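Local coordinates for Beta/gamma crystallin 'Greek key' domain-containing protein (Methanosaeta thermophila PT, PDB 5HT7) that binds transition metal ions such as iron(II) and is a trimeric betagamma-crystallin of a methane-producing thermophilic archaeon, at residues A[19-22]-A[23-26]. Residues are numbered along the deposited sequence; the frame is centred on the assembly and turned at random.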
loop_
_atom_site.group_PDB
_atom_site.type_symbol
_atom_site.label_atom_id
_atom_site.label_comp_id
_atom_site.label_asym_id
_atom_site.label_seq_id
_atom_site.Cartn_x
_atom_site.Cartn_y
_atom_site.Cartn_z
ATOM N N GLU A 19 -10.262 5.697 -5.982
ATOM C CA GLU A 19 -11.288 6.425 -6.746
ATOM C C GLU A 19 -10.859 7.827 -7.162
ATOM O O GLU A 19 -10.942 8.173 -8.339
ATOM C CB GLU A 19 -12.592 6.502 -5.954
ATOM C CG GLU A 19 -13.406 5.225 -6.011
ATOM C CD GLU A 19 -13.778 4.861 -7.427
ATOM O OE1 GLU A 19 -14.312 5.744 -8.138
ATOM O OE2 GLU A 19 -13.531 3.705 -7.830
ATOM N N SER A 20 -10.406 8.637 -6.208
ATOM C CA SER A 20 -9.935 9.974 -6.546
ATOM C C SER A 20 -9.151 10.586 -5.419
ATOM O O SER A 20 -9.185 10.096 -4.285
ATOM C CB SER A 20 -11.114 10.892 -6.884
ATOM O OG SER A 20 -12.004 10.964 -5.787
ATOM N N ASP A 21 -8.440 11.662 -5.742
ATOM C CA ASP A 21 -7.826 12.509 -4.732
ATOM C C ASP A 21 -7.903 13.940 -5.225
ATOM O O ASP A 21 -7.260 14.282 -6.215
ATOM C CB ASP A 21 -6.372 12.098 -4.467
ATOM C CG ASP A 21 -5.782 12.802 -3.254
ATOM O OD1 ASP A 21 -6.229 13.925 -2.934
ATOM O OD2 ASP A 21 -4.871 12.232 -2.608
ATOM N N ALA A 22 -8.685 14.775 -4.539
ATOM C CA ALA A 22 -8.900 16.144 -4.995
ATOM C C ALA A 22 -7.740 17.063 -4.632
ATOM O O ALA A 22 -7.711 18.214 -5.046
ATOM C CB ALA A 22 -10.219 16.709 -4.418
ATOM N N ASP A 23 -6.782 16.561 -3.857
ATOM C CA ASP A 23 -5.703 17.417 -3.374
ATOM C C ASP A 23 -4.492 16.579 -2.979
ATOM O O ASP A 23 -4.218 16.418 -1.795
ATOM C CB ASP A 23 -6.209 18.245 -2.193
ATOM C CG ASP A 23 -5.413 19.520 -1.958
ATOM O OD1 ASP A 23 -4.496 19.844 -2.734
ATOM O OD2 ASP A 23 -5.739 20.213 -0.976
ATOM N N VAL A 24 -3.791 16.034 -3.972
ATOM C CA VAL A 24 -2.654 15.144 -3.708
ATOM C C VAL A 24 -1.604 15.854 -2.850
ATOM O O VAL A 24 -1.049 15.269 -1.909
ATOM C CB VAL A 24 -2.000 14.639 -5.016
ATOM C CG1 VAL A 24 -0.685 13.921 -4.710
ATOM C CG2 VAL A 24 -2.934 13.715 -5.774
ATOM N N GLY A 25 -1.386 17.136 -3.134
ATOM C CA GLY A 25 -0.364 17.916 -2.446
ATOM C C GLY A 25 -0.674 18.268 -1.001
ATOM O O GLY A 25 0.168 18.814 -0.289
ATOM N N ALA A 26 -1.891 17.967 -0.566
ATOM C CA ALA A 26 -2.289 18.209 0.811
ATOM C C ALA A 26 -1.821 17.065 1.718
ATOM O O ALA A 26 -1.913 17.161 2.937
ATOM C CB ALA A 26 -3.810 18.391 0.902
HETATM O O HOH W 1 -3.826 13.749 -0.932
#
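Asp21 reaches across the bend that follows it and takes the backbone N-H of Asp23 on its carboxylate, with OD1 2.8 Å from Asp23 N and an N-H...O angle of 160°. The amide meets the anti side of OD1, 27° out of the carboxylate plane. With CG anti to the backbone N (chi1 -170°), OD1 comes within bonding distance of Asp23 N; the single CH2 of aspartate suits this short span to the N-H two residues on. A water lies between OD2 and Asp23 O, 2.8 Å from the latter, and probably donates to them, though more acceptors lie in its reach than it has protons. Asp23 O also lies 3.1 Å from Ala26 N and accepts its N-H, closing the 3-10 turn of 24-26. Ala22 makes the corner; its small CB points away from 23-26 overall and rests on Asn51 and Phe52. The CB of Asp23 leaves the backbone away from 19-22, yet touches Ala22 C, and its side chain packs on Pro50 and on Arg11 of the second subunit. Val24 packs CG2, anti to the carbonyl carbon, 3.9 Å from the carboxylate carbon CG of Asp21. The buried acid has further partners: Lys15 forms a salt bridge with OD2, and Arg11 of the second subunit forms one with OD1, so the turn also takes part in the trimer interface. Replacing Asp21 by an alanine would probably leave the amide of Asp23 without this acceptor, and deprive Lys15 and Arg11 of the second subunit of the carboxylate they share. A side-chain oxygen bonded to the N-H two residues on defines an Asx turn, which here carries the chain from edge strand 20-21 of a betagamma-crystallin sheet into the loop towards strand 36-39.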